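Long-range contacts in mersacidin decarboxylase (Bacillus sp., PDB 1P3Y), which catalyses the oxidative decarboxylation of the C-terminal cysteine of mersacidin to an aminoenethiol, using FAD, during biosynthesis of this lantibiotic: residues L11-G17 / E37-T43; S26-F31 / I171-L177; G79-Y85 / T110-H116; N117-P122 / D144-I149. All blocks are in the same frame, centred on the assembly; numbering follows the deposited sequence.

Contact 1 of 4, residues L11-G17 / E37-T43; sequences LLIGICG and EIRVVMT. With FAD (flavin-adenine dinucleotide), chain B.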
# COMPACT_ATOMS: atom_id res chain seq x y z
N LEU A 11 16.57 -0.33 -35.68
CA LEU A 11 15.92 -1.61 -35.43
C LEU A 11 15.16 -1.67 -34.11
O LEU A 11 15.69 -1.34 -33.03
CB LEU A 11 16.96 -2.73 -35.43
CG LEU A 11 16.41 -4.10 -35.04
CD1 LEU A 11 15.37 -4.54 -36.08
CD2 LEU A 11 17.57 -5.11 -34.94
N LEU A 12 13.90 -2.08 -34.20
CA LEU A 12 13.05 -2.23 -33.03
C LEU A 12 12.77 -3.72 -32.86
O LEU A 12 12.29 -4.39 -33.78
CB LEU A 12 11.73 -1.48 -33.20
CG LEU A 12 10.74 -1.65 -32.03
CD1 LEU A 12 11.39 -1.15 -30.75
CD2 LEU A 12 9.43 -0.90 -32.32
N ILE A 13 13.09 -4.24 -31.69
CA ILE A 13 12.84 -5.63 -31.40
C ILE A 13 11.74 -5.78 -30.34
O ILE A 13 11.85 -5.25 -29.22
CB ILE A 13 14.12 -6.30 -30.93
CG1 ILE A 13 15.07 -6.42 -32.12
CG2 ILE A 13 13.83 -7.66 -30.32
CD1 ILE A 13 16.52 -6.57 -31.72
N GLY A 14 10.67 -6.47 -30.71
CA GLY A 14 9.57 -6.70 -29.80
C GLY A 14 9.76 -8.05 -29.14
O GLY A 14 9.84 -9.06 -29.84
N ILE A 15 9.83 -8.09 -27.82
CA ILE A 15 10.02 -9.36 -27.12
C ILE A 15 8.71 -9.84 -26.48
O ILE A 15 8.05 -9.08 -25.76
CB ILE A 15 11.08 -9.20 -26.01
CG1 ILE A 15 12.38 -8.64 -26.59
CG2 ILE A 15 11.33 -10.53 -25.34
CD1 ILE A 15 13.43 -8.38 -25.56
N CYS A 16 8.34 -11.10 -26.73
CA CYS A 16 7.11 -11.65 -26.15
C CYS A 16 7.40 -12.70 -25.09
O CYS A 16 8.55 -13.06 -24.87
CB CYS A 16 6.22 -12.27 -27.23
SG CYS A 16 5.61 -11.10 -28.48
N GLY A 17 6.34 -13.21 -24.46
CA GLY A 17 6.50 -14.17 -23.39
C GLY A 17 6.98 -15.56 -23.75
O GLY A 17 6.21 -16.40 -24.18
N GLU A 37 21.09 1.82 -34.61
CA GLU A 37 20.59 1.87 -33.25
C GLU A 37 19.53 0.77 -33.07
O GLU A 37 18.76 0.47 -34.00
CB GLU A 37 20.00 3.26 -33.00
CG GLU A 37 19.66 3.57 -31.55
CD GLU A 37 18.96 4.92 -31.38
OE1 GLU A 37 18.38 5.15 -30.28
OE2 GLU A 37 18.98 5.75 -32.34
N ILE A 38 19.50 0.17 -31.89
CA ILE A 38 18.56 -0.89 -31.55
C ILE A 38 17.80 -0.61 -30.25
O ILE A 38 18.39 -0.36 -29.20
CB ILE A 38 19.25 -2.24 -31.33
CG1 ILE A 38 20.16 -2.58 -32.51
CG2 ILE A 38 18.19 -3.32 -31.11
CD1 ILE A 38 20.90 -3.92 -32.33
N ARG A 39 16.47 -0.68 -30.33
CA ARG A 39 15.64 -0.48 -29.16
C ARG A 39 14.72 -1.68 -28.99
O ARG A 39 14.54 -2.47 -29.92
CB ARG A 39 14.80 0.79 -29.29
CG ARG A 39 15.60 2.04 -29.10
CD ARG A 39 14.77 3.28 -29.34
NE ARG A 39 15.61 4.48 -29.28
CZ ARG A 39 15.20 5.70 -29.60
NH1 ARG A 39 13.95 5.92 -30.02
NH2 ARG A 39 16.04 6.71 -29.52
N VAL A 40 14.13 -1.81 -27.81
CA VAL A 40 13.24 -2.92 -27.55
C VAL A 40 11.88 -2.47 -27.00
O VAL A 40 11.77 -1.45 -26.34
CB VAL A 40 13.91 -3.88 -26.55
CG1 VAL A 40 12.91 -4.92 -26.05
CG2 VAL A 40 15.10 -4.55 -27.21
N VAL A 41 10.86 -3.26 -27.32
CA VAL A 41 9.50 -3.05 -26.83
C VAL A 41 9.10 -4.46 -26.33
O VAL A 41 9.22 -5.46 -27.07
CB VAL A 41 8.54 -2.53 -27.95
CG1 VAL A 41 8.46 -3.53 -29.12
CG2 VAL A 41 7.14 -2.27 -27.36
N MET A 42 8.65 -4.56 -25.08
CA MET A 42 8.30 -5.85 -24.48
C MET A 42 6.83 -6.01 -24.09
O MET A 42 6.10 -5.04 -23.93
CB MET A 42 9.14 -6.08 -23.22
CG MET A 42 10.63 -5.68 -23.35
SD MET A 42 11.60 -6.05 -21.83
CE MET A 42 11.31 -7.86 -21.63
N THR A 43 6.40 -7.25 -23.94
CA THR A 43 5.05 -7.54 -23.47
C THR A 43 5.24 -7.82 -21.97
O THR A 43 6.36 -8.10 -21.49
CB THR A 43 4.45 -8.84 -24.10
OG1 THR A 43 5.22 -9.98 -23.69
CG2 THR A 43 4.45 -8.77 -25.60
PA FAD B . 1.01 -10.62 -22.88
O1A FAD B . 2.24 -10.75 -21.98
O2A FAD B . 0.55 -9.23 -23.27
O5B FAD B . -0.29 -11.38 -22.22
C5B FAD B . -0.21 -12.36 -21.15
C4B FAD B . -0.47 -11.74 -19.78
O4B FAD B . -0.26 -10.33 -19.84
C3B FAD B . -1.91 -11.91 -19.26
O3B FAD B . -1.78 -12.67 -18.07
C2B FAD B . -2.39 -10.51 -19.09
O2B FAD B . -3.33 -10.20 -18.10
C1B FAD B . -1.10 -9.70 -18.91
N9A FAD B . -1.08 -8.25 -19.28
C8A FAD B . -1.13 -7.57 -20.57
N7A FAD B . -1.09 -6.26 -20.51
C5A FAD B . -1.00 -5.98 -19.11
C6A FAD B . -0.93 -4.75 -18.33
N6A FAD B . -0.91 -3.54 -18.89
N1A FAD B . -0.87 -4.86 -16.90
C2A FAD B . -0.89 -6.08 -16.28
N3A FAD B . -0.94 -7.33 -16.96
C4A FAD B . -1.01 -7.12 -18.41
N1 FAD B . 3.51 -18.84 -25.46
C2 FAD B . 4.02 -19.04 -26.74
O2 FAD B . 3.28 -18.92 -27.75
N3 FAD B . 5.38 -19.38 -26.88
C4 FAD B . 6.32 -19.55 -25.80
O4 FAD B . 7.54 -19.87 -26.05
C4X FAD B . 5.78 -19.33 -24.53
N5 FAD B . 6.68 -19.46 -23.42
C5X FAD B . 6.16 -19.20 -22.12
C6 FAD B . 7.01 -19.32 -20.97
C7 FAD B . 6.56 -19.07 -19.61
C7M FAD B . 7.58 -19.21 -18.45
C8 FAD B . 5.14 -18.69 -19.41
C8M FAD B . 4.53 -18.40 -18.06
C9 FAD B . 4.26 -18.57 -20.50
C9A FAD B . 4.71 -18.82 -21.86
N10 FAD B . 3.87 -18.73 -23.11
C10 FAD B . 4.39 -18.97 -24.39
C1' FAD B . 2.50 -18.37 -22.93
C2' FAD B . 2.12 -16.96 -23.22
O2' FAD B . 2.89 -16.08 -22.28
C3' FAD B . 0.67 -16.73 -22.97
O3' FAD B . -0.15 -17.23 -24.04
C4' FAD B . 0.29 -15.24 -22.76
O4' FAD B . -1.15 -15.19 -22.45
C5' FAD B . 0.54 -14.34 -23.94
O5' FAD B . 1.88 -13.83 -23.92
P FAD B . 2.30 -12.54 -24.73
O1P FAD B . 3.73 -12.35 -24.46
O2P FAD B . 1.90 -12.74 -26.18
O3P FAD B . 1.29 -11.39 -24.22
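Leu11, Ile13, Ile15, Ile38, Val40 and Met42 line one face of this two-strand unit. CD1 of Ile13 packs on CG2 of Ile38 at 3.7 Å and CD1 of Ile15 on CG1 of Val40 at 3.5 Å, and helix 25-31 closes over them with Leu28 and Phe31. On the other face Leu12 CD1 lies 4.1 Å from Val41 CG1, beneath helix 106-113. Gly14 sits beside Val41 on this side, where a CB would come tight against Val41 CG1.

Between the two faces the strands run parallel in unbroken register, Leu11 beside Ile38 through Ile15 beside Met42. Six backbone hydrogen bonds alternate in direction, from Leu11 N to Glu37 O (2.9 Å) at one end to Thr43 N to Ile15 O (3.1 Å) at the other. Near the start of strand 37-42 the polar edge is formed by Arg39 and Glu37: Arg39 NH2 makes a salt bridge to Glu37 OE1 (2.9 Å), and the guanidinium makes a cation-pi contact with Trp81.

At the C-terminal ends the strands give way to the cofactor. Gly17 N (2.7 Å) and Thr43 OG1 (2.9 Å) both donate to O1P of FAD, and a CB on Gly17 would clash with FAD O2'. This is the first beta-alpha-beta unit of a Rossmann-type fold, with the FAD pyrophosphate held at the C-terminal edge of the parallel sheet.

Contact 2 of 4, residues S26-F31 / I171-L177; sequences SYLLYF and ITPDKAL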
# COMPACT_ATOMS: atom_id res chain seq x y z
N SER A 26 21.96 -12.46 -26.56
CA SER A 26 22.74 -13.07 -27.62
C SER A 26 22.42 -12.43 -28.97
O SER A 26 23.33 -12.14 -29.77
CB SER A 26 22.44 -14.57 -27.67
OG SER A 26 22.58 -15.14 -26.38
N TYR A 27 21.14 -12.22 -29.23
CA TYR A 27 20.73 -11.60 -30.47
C TYR A 27 21.03 -10.12 -30.40
O TYR A 27 21.65 -9.55 -31.30
CB TYR A 27 19.23 -11.82 -30.73
CG TYR A 27 18.85 -13.28 -30.91
CD1 TYR A 27 18.78 -14.15 -29.80
CD2 TYR A 27 18.61 -13.80 -32.18
CE1 TYR A 27 18.47 -15.51 -29.97
CE2 TYR A 27 18.31 -15.15 -32.36
CZ TYR A 27 18.24 -16.00 -31.25
OH TYR A 27 17.95 -17.33 -31.44
N LEU A 28 20.61 -9.51 -29.31
CA LEU A 28 20.79 -8.08 -29.10
C LEU A 28 22.24 -7.61 -29.25
O LEU A 28 22.49 -6.60 -29.92
CB LEU A 28 20.23 -7.68 -27.73
CG LEU A 28 18.94 -6.83 -27.68
CD1 LEU A 28 17.89 -7.41 -28.61
CD2 LEU A 28 18.41 -6.78 -26.26
N LEU A 29 23.18 -8.32 -28.63
CA LEU A 29 24.59 -7.94 -28.68
C LEU A 29 25.19 -8.20 -30.06
O LEU A 29 26.05 -7.45 -30.54
CB LEU A 29 25.39 -8.67 -27.59
CG LEU A 29 25.05 -8.26 -26.15
CD1 LEU A 29 25.82 -9.13 -25.15
CD2 LEU A 29 25.37 -6.77 -25.94
N TYR A 30 24.72 -9.25 -30.71
CA TYR A 30 25.21 -9.59 -32.03
C TYR A 30 24.76 -8.57 -33.08
O TYR A 30 25.51 -8.24 -33.99
CB TYR A 30 24.73 -10.99 -32.42
CG TYR A 30 25.22 -11.43 -33.77
CD1 TYR A 30 26.57 -11.73 -33.98
CD2 TYR A 30 24.35 -11.52 -34.85
CE1 TYR A 30 27.04 -12.11 -35.23
CE2 TYR A 30 24.80 -11.90 -36.11
CZ TYR A 30 26.15 -12.20 -36.30
OH TYR A 30 26.59 -12.58 -37.54
N PHE A 31 23.54 -8.07 -32.93
CA PHE A 31 22.98 -7.10 -33.87
C PHE A 31 23.51 -5.69 -33.67
O PHE A 31 23.35 -4.83 -34.54
CB PHE A 31 21.45 -7.07 -33.74
CG PHE A 31 20.76 -8.35 -34.13
CD1 PHE A 31 21.41 -9.30 -34.91
CD2 PHE A 31 19.45 -8.60 -33.72
CE1 PHE A 31 20.76 -10.48 -35.28
CE2 PHE A 31 18.80 -9.77 -34.08
CZ PHE A 31 19.46 -10.72 -34.86
N ILE A 171 16.51 -19.60 -34.81
CA ILE A 171 17.77 -19.80 -35.50
C ILE A 171 18.78 -18.86 -34.87
O ILE A 171 18.44 -17.76 -34.48
CB ILE A 171 17.68 -19.52 -37.05
CG1 ILE A 171 17.45 -18.04 -37.36
CG2 ILE A 171 16.59 -20.38 -37.66
CD1 ILE A 171 16.08 -17.53 -37.04
N THR A 172 20.02 -19.32 -34.74
CA THR A 172 21.09 -18.53 -34.15
C THR A 172 21.09 -17.06 -34.61
O THR A 172 20.58 -16.73 -35.68
CB THR A 172 22.45 -19.20 -34.46
OG1 THR A 172 22.61 -19.34 -35.88
CG2 THR A 172 22.50 -20.59 -33.83
N PRO A 173 21.67 -16.17 -33.79
CA PRO A 173 21.74 -14.74 -34.11
C PRO A 173 22.16 -14.44 -35.54
O PRO A 173 21.57 -13.59 -36.20
CB PRO A 173 22.73 -14.20 -33.09
CG PRO A 173 22.45 -15.05 -31.89
CD PRO A 173 22.31 -16.44 -32.49
N ASP A 174 23.19 -15.14 -36.01
CA ASP A 174 23.70 -14.95 -37.37
C ASP A 174 22.65 -15.28 -38.45
O ASP A 174 22.46 -14.51 -39.39
CB ASP A 174 24.96 -15.79 -37.59
CG ASP A 174 24.80 -17.22 -37.12
OD1 ASP A 174 24.36 -17.41 -35.95
OD2 ASP A 174 25.10 -18.14 -37.90
N LYS A 175 21.98 -16.41 -38.31
CA LYS A 175 20.95 -16.76 -39.29
C LYS A 175 19.90 -15.65 -39.25
O LYS A 175 19.52 -15.08 -40.28
CB LYS A 175 20.25 -18.08 -38.93
CG LYS A 175 21.15 -19.20 -38.48
CD LYS A 175 21.71 -19.99 -39.63
CE LYS A 175 22.33 -21.29 -39.10
NZ LYS A 175 23.29 -21.04 -37.97
N ALA A 176 19.43 -15.37 -38.03
CA ALA A 176 18.42 -14.34 -37.80
C ALA A 176 18.79 -13.01 -38.46
O ALA A 176 17.95 -12.37 -39.09
CB ALA A 176 18.22 -14.15 -36.31
N LEU A 177 20.05 -12.60 -38.30
CA LEU A 177 20.50 -11.35 -38.91
C LEU A 177 20.27 -11.42 -40.43
O LEU A 177 19.74 -10.48 -41.03
CB LEU A 177 21.99 -11.12 -38.62
CG LEU A 177 22.69 -9.97 -39.37
CD1 LEU A 177 21.91 -8.66 -39.23
CD2 LEU A 177 24.11 -9.82 -38.82
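Aromatic packing dominates the meeting of helix 25-31 with the first turn of helix 173-183. Pro173 is the central piece: its CG stands over the face of the Tyr27 ring, 4.0 Å from the centroid and 9° off the normal, a well-formed CH-pi contact, while its CB touches Tyr30 CD2 at 3.6 Å. Tyr27 and Tyr30 thus both grip the proline that opens the second helix.

Apolar contacts continue along that helix. Phe31 brings CZ to 3.9 Å from Ala176 CB and CE1 to 3.6 Å from Leu177 CB, and Tyr30 CE2 lies 3.5 Å from Leu177 CD2. The axes of the two short helical segments cross at -60° and approach to 9.7 Å.

Polar contact between the segments is sparse. The hydroxyl of Tyr27 donates to the carbonyl O of Ile171 (OH to O, 3.1 Å), tying the tyrosine to the residue just ahead of the N-cap position. Within the second segment, Thr172 OG1 donates to Asp174 OD1 at 2.6 Å and receives Lys175 NZ at 2.8 Å, a small network at the exposed start of the helix.

Ile171 and Ala176 also meet Phe121 of the central sheet. With one hydrogen bond against many ring and methyl contacts, the C-terminal helix is held on helix 25-31 chiefly by hydrophobic and CH-pi packing, the tyrosine hydroxyl adding a single directional tie.

Contact 3 of 4, residues G79-Y85 / T110-H116; sequences GRWADIY and TVLAHPH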
# COMPACT_ATOMS: atom_id res chain seq x y z
N GLY A 79 6.67 3.08 -33.69
CA GLY A 79 6.41 2.45 -34.97
C GLY A 79 7.09 3.23 -36.09
O GLY A 79 7.67 2.64 -37.00
N ARG A 80 7.03 4.56 -36.04
CA ARG A 80 7.66 5.40 -37.07
C ARG A 80 9.15 5.51 -36.87
O ARG A 80 9.90 5.55 -37.84
CB ARG A 80 7.04 6.80 -37.09
CG ARG A 80 5.75 6.88 -37.89
CD ARG A 80 5.43 8.32 -38.29
NE ARG A 80 4.28 8.41 -39.20
CZ ARG A 80 3.02 8.17 -38.85
NH1 ARG A 80 2.73 7.83 -37.60
NH2 ARG A 80 2.04 8.28 -39.74
N TRP A 81 9.58 5.57 -35.61
CA TRP A 81 11.00 5.67 -35.25
C TRP A 81 11.83 4.58 -35.90
O TRP A 81 12.93 4.83 -36.40
CB TRP A 81 11.19 5.54 -33.73
CG TRP A 81 12.65 5.44 -33.32
CD1 TRP A 81 13.52 6.48 -33.13
CD2 TRP A 81 13.43 4.24 -33.15
NE1 TRP A 81 14.78 6.00 -32.87
CE2 TRP A 81 14.75 4.63 -32.88
CE3 TRP A 81 13.13 2.87 -33.22
CZ2 TRP A 81 15.80 3.70 -32.68
CZ3 TRP A 81 14.17 1.94 -33.02
CH2 TRP A 81 15.48 2.37 -32.75
N ALA A 82 11.30 3.36 -35.85
CA ALA A 82 11.99 2.20 -36.38
C ALA A 82 11.86 2.06 -37.89
O ALA A 82 10.82 2.38 -38.47
CB ALA A 82 11.47 0.94 -35.68
N ASP A 83 12.94 1.60 -38.51
CA ASP A 83 12.97 1.36 -39.96
C ASP A 83 12.60 -0.10 -40.13
O ASP A 83 11.93 -0.48 -41.10
CB ASP A 83 14.38 1.58 -40.53
CG ASP A 83 14.84 3.02 -40.43
OD1 ASP A 83 14.06 3.91 -40.82
OD2 ASP A 83 15.98 3.24 -39.96
N ILE A 84 13.04 -0.92 -39.19
CA ILE A 84 12.74 -2.33 -39.22
C ILE A 84 12.18 -2.77 -37.86
O ILE A 84 12.73 -2.45 -36.81
CB ILE A 84 14.00 -3.16 -39.53
CG1 ILE A 84 14.53 -2.79 -40.92
CG2 ILE A 84 13.69 -4.66 -39.45
CD1 ILE A 84 15.95 -3.26 -41.17
N TYR A 85 11.05 -3.49 -37.91
CA TYR A 85 10.41 -3.99 -36.69
C TYR A 85 10.40 -5.51 -36.75
O TYR A 85 9.75 -6.13 -37.60
CB TYR A 85 8.99 -3.44 -36.56
CG TYR A 85 8.24 -3.90 -35.31
CD1 TYR A 85 8.89 -4.01 -34.08
CD2 TYR A 85 6.86 -4.13 -35.36
CE1 TYR A 85 8.17 -4.33 -32.92
CE2 TYR A 85 6.13 -4.44 -34.21
CZ TYR A 85 6.79 -4.55 -32.99
OH TYR A 85 6.05 -4.85 -31.87
N THR A 110 2.08 -1.79 -32.17
CA THR A 110 3.16 -1.27 -32.96
C THR A 110 3.17 -1.88 -34.36
O THR A 110 3.51 -1.20 -35.32
CB THR A 110 4.50 -1.52 -32.25
OG1 THR A 110 4.46 -0.86 -30.98
CG2 THR A 110 5.67 -0.99 -33.09
N VAL A 111 2.77 -3.14 -34.47
CA VAL A 111 2.74 -3.78 -35.78
C VAL A 111 1.84 -2.96 -36.71
O VAL A 111 2.20 -2.69 -37.85
CB VAL A 111 2.22 -5.24 -35.70
CG1 VAL A 111 1.93 -5.79 -37.11
CG2 VAL A 111 3.25 -6.13 -35.01
N LEU A 112 0.68 -2.54 -36.21
CA LEU A 112 -0.22 -1.74 -37.03
C LEU A 112 0.29 -0.34 -37.27
O LEU A 112 -0.01 0.25 -38.29
CB LEU A 112 -1.61 -1.63 -36.38
CG LEU A 112 -2.49 -2.87 -36.30
CD1 LEU A 112 -3.74 -2.52 -35.54
CD2 LEU A 112 -2.85 -3.38 -37.67
N ALA A 113 1.07 0.19 -36.33
CA ALA A 113 1.56 1.55 -36.47
C ALA A 113 2.89 1.71 -37.21
O ALA A 113 3.30 2.83 -37.50
CB ALA A 113 1.64 2.22 -35.11
N HIS A 114 3.56 0.60 -37.50
CA HIS A 114 4.83 0.63 -38.23
C HIS A 114 4.51 0.74 -39.74
O HIS A 114 3.71 -0.04 -40.28
CB HIS A 114 5.61 -0.66 -37.95
CG HIS A 114 7.01 -0.66 -38.50
ND1 HIS A 114 7.49 -1.68 -39.30
CD2 HIS A 114 8.05 0.19 -38.30
CE1 HIS A 114 8.77 -1.46 -39.55
NE2 HIS A 114 9.13 -0.34 -38.96
N PRO A 115 5.13 1.71 -40.44
CA PRO A 115 4.90 1.92 -41.88
C PRO A 115 5.13 0.69 -42.75
O PRO A 115 4.39 0.46 -43.71
CB PRO A 115 5.89 3.03 -42.22
CG PRO A 115 7.00 2.78 -41.26
CD PRO A 115 6.24 2.54 -39.98
N HIS A 116 6.14 -0.09 -42.41
CA HIS A 116 6.48 -1.28 -43.17
C HIS A 116 5.90 -2.54 -42.55
O HIS A 116 5.25 -2.50 -41.51
CB HIS A 116 7.99 -1.40 -43.25
CG HIS A 116 8.67 -0.10 -43.54
ND1 HIS A 116 8.47 0.60 -44.71
CD2 HIS A 116 9.50 0.66 -42.78
CE1 HIS A 116 9.15 1.73 -44.66
NE2 HIS A 116 9.78 1.79 -43.51
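Thr110 begins the contact by placing CG2 over the face of the Tyr85 ring, 3.9 Å from its centroid, in a CH-pi contact. Val111 meets the edge of the same ring, CG2 to Tyr85 CE2 at 3.4 Å. At Ala113 the helix passes close to Gly79, where a CB would clash with Ala113 O. His114, just past the helix, lays one face of its ring on Tyr85 and turns its edge to the main chain of 79-83: NE2 makes a weak hydrogen bond to Ala82 O (3.2 Å), Tyr85 CB lies over the imidazole face, 3.7 Å from its centroid, and the tyrosine edge points to that face in a T-shaped pair. Pro115 CD rests 3.3 Å from Gly79 O, and His116 CD2 lies 3.2 Å from Asp83 O. The end of helix 106-113 is thus packed on the turn between helix 75-81, which starts with the active-site His75, and central strand 84-90, while Lys131 of a neighbouring subunit donates to His114 O.

Contact 4 of 4, residues N117-P122 / D144-I149; sequences NTIFFP and DGHIVI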
# COMPACT_ATOMS: atom_id res chain seq x y z
N ASN A 117 6.15 -3.67 -43.21
CA ASN A 117 5.69 -4.96 -42.72
C ASN A 117 6.60 -5.38 -41.59
O ASN A 117 7.70 -4.86 -41.46
CB ASN A 117 5.75 -6.01 -43.84
CG ASN A 117 4.63 -5.84 -44.85
OD1 ASN A 117 4.78 -6.23 -46.01
ND2 ASN A 117 3.48 -5.28 -44.42
N THR A 118 6.14 -6.33 -40.78
CA THR A 118 6.93 -6.81 -39.63
C THR A 118 7.44 -8.23 -39.84
O THR A 118 6.73 -9.09 -40.38
CB THR A 118 6.05 -6.81 -38.33
OG1 THR A 118 5.64 -5.47 -38.03
CG2 THR A 118 6.83 -7.38 -37.14
N ILE A 119 8.67 -8.49 -39.41
CA ILE A 119 9.20 -9.84 -39.54
C ILE A 119 9.06 -10.52 -38.17
O ILE A 119 9.52 -9.98 -37.16
CB ILE A 119 10.69 -9.84 -39.99
CG1 ILE A 119 11.31 -11.22 -39.72
CG2 ILE A 119 11.47 -8.78 -39.26
CD1 ILE A 119 12.73 -11.35 -40.17
N PHE A 120 8.42 -11.70 -38.16
CA PHE A 120 8.20 -12.47 -36.94
C PHE A 120 9.10 -13.69 -36.80
O PHE A 120 9.36 -14.38 -37.77
CB PHE A 120 6.76 -13.00 -36.90
CG PHE A 120 5.72 -11.94 -36.85
CD1 PHE A 120 5.39 -11.23 -38.00
CD2 PHE A 120 5.06 -11.66 -35.65
CE1 PHE A 120 4.40 -10.24 -37.95
CE2 PHE A 120 4.08 -10.68 -35.58
CZ PHE A 120 3.74 -9.97 -36.73
N PHE A 121 9.53 -13.96 -35.57
CA PHE A 121 10.35 -15.13 -35.29
C PHE A 121 9.61 -15.97 -34.25
O PHE A 121 9.96 -15.95 -33.08
CB PHE A 121 11.72 -14.75 -34.75
CG PHE A 121 12.67 -14.21 -35.78
CD1 PHE A 121 12.56 -12.89 -36.23
CD2 PHE A 121 13.69 -15.02 -36.28
CE1 PHE A 121 13.47 -12.38 -37.16
CE2 PHE A 121 14.61 -14.52 -37.21
CZ PHE A 121 14.50 -13.19 -37.65
N PRO A 122 8.58 -16.71 -34.66
CA PRO A 122 7.80 -17.54 -33.74
C PRO A 122 8.63 -18.52 -32.92
O PRO A 122 9.69 -18.98 -33.35
CB PRO A 122 6.82 -18.26 -34.66
CG PRO A 122 6.60 -17.28 -35.74
CD PRO A 122 7.99 -16.76 -36.02
N ASP A 144 -0.91 -11.24 -45.74
CA ASP A 144 -1.00 -9.81 -45.42
C ASP A 144 0.28 -9.05 -45.72
O ASP A 144 0.28 -7.82 -45.75
CB ASP A 144 -1.37 -9.60 -43.96
CG ASP A 144 -2.82 -9.92 -43.67
OD1 ASP A 144 -3.60 -10.11 -44.63
OD2 ASP A 144 -3.18 -9.95 -42.47
N GLY A 145 1.38 -9.77 -45.94
CA GLY A 145 2.63 -9.10 -46.25
C GLY A 145 3.74 -9.25 -45.22
O GLY A 145 4.88 -8.87 -45.47
N HIS A 146 3.42 -9.79 -44.06
CA HIS A 146 4.45 -9.94 -43.04
C HIS A 146 5.29 -11.17 -43.31
O HIS A 146 4.85 -12.10 -43.97
CB HIS A 146 3.79 -10.03 -41.64
CG HIS A 146 3.02 -8.81 -41.26
ND1 HIS A 146 1.65 -8.82 -41.06
CD2 HIS A 146 3.42 -7.52 -41.11
CE1 HIS A 146 1.24 -7.59 -40.81
NE2 HIS A 146 2.29 -6.78 -40.84
N ILE A 147 6.52 -11.16 -42.78
CA ILE A 147 7.45 -12.27 -42.93
C ILE A 147 7.45 -13.07 -41.63
O ILE A 147 7.41 -12.50 -40.53
CB ILE A 147 8.88 -11.75 -43.17
CG1 ILE A 147 8.92 -10.98 -44.49
CG2 ILE A 147 9.90 -12.91 -43.14
CD1 ILE A 147 10.22 -10.26 -44.69
N VAL A 148 7.51 -14.40 -41.76
CA VAL A 148 7.50 -15.28 -40.60
C VAL A 148 8.62 -16.33 -40.62
O VAL A 148 8.48 -17.41 -41.19
CB VAL A 148 6.13 -15.98 -40.47
CG1 VAL A 148 6.12 -16.88 -39.27
CG2 VAL A 148 5.05 -14.95 -40.37
N ILE A 149 9.75 -16.00 -40.01
CA ILE A 149 10.88 -16.91 -39.96
C ILE A 149 10.49 -18.11 -39.11
O ILE A 149 10.20 -17.99 -37.92
CB ILE A 149 12.11 -16.22 -39.35
CG1 ILE A 149 12.46 -14.96 -40.15
CG2 ILE A 149 13.27 -17.19 -39.27
CD1 ILE A 149 12.38 -15.11 -41.67
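Three backbone hydrogen bonds join these parallel segments. Ile147 N donates to Thr118 O (3.2 Å), Phe120 N to Ile147 O (2.7 Å) and Ile149 N to Phe120 O (2.8 Å). Both the amide and the carbonyl of Phe120 are therefore used on this side, whereas the backbone of Ile119 and Phe121 bonds to strand 84-90 on the other. Val148 turns its carbonyl away and is satisfied by Arg142, and the carboxylate of Asp144 forms a salt bridge with Arg136 of a neighbouring subunit. Gly145 ends the preceding helix in a Schellman motif with positive phi.

Side chains fill in around this ladder. The edge of Phe120 points to the face of His146 in an offset edge-to-face pair (centroids 5.7 Å apart), and Pro122 CG packs on Val148 CG1 at 3.6 Å. On the opposite face Ile149 CG1 lies over the Phe121 ring, 3.8 Å from its centroid, and touches Ile119 CD1 at 3.6 Å.

Only two residue pairs form true bridges, so the last strand of the sheet is short; its main-chain bonding is supplemented by apolar packing on both faces, with its polar demands met partly from outside the pair.

Contacts 1, 3 and 4 follow one another along the chain and across one parallel sheet, in the strand order 37-42, 10-15, 84-90, 119-122, 147-148. Strand 84-90 of contact 3 runs between strands 10-15 and 119-122; the three centres are about 11 Å (1 to 3), 13 Å (3 to 4) and 14 Å (1 to 4) apart. Leu12 N to Ile84 O (2.9 Å) and Ile119 N to Tyr85 O (3.2 Å) are probable hydrogen bonds linking them. Contact 2 spans the chain, pairing helix 25-31 with the C-terminal helix. It touches contact 1 through Ile13 and Ile38 and contact 4 through Phe121 and Ile149, thereby covering one face of the Rossmann-type sheet whose strand ends carry FAD.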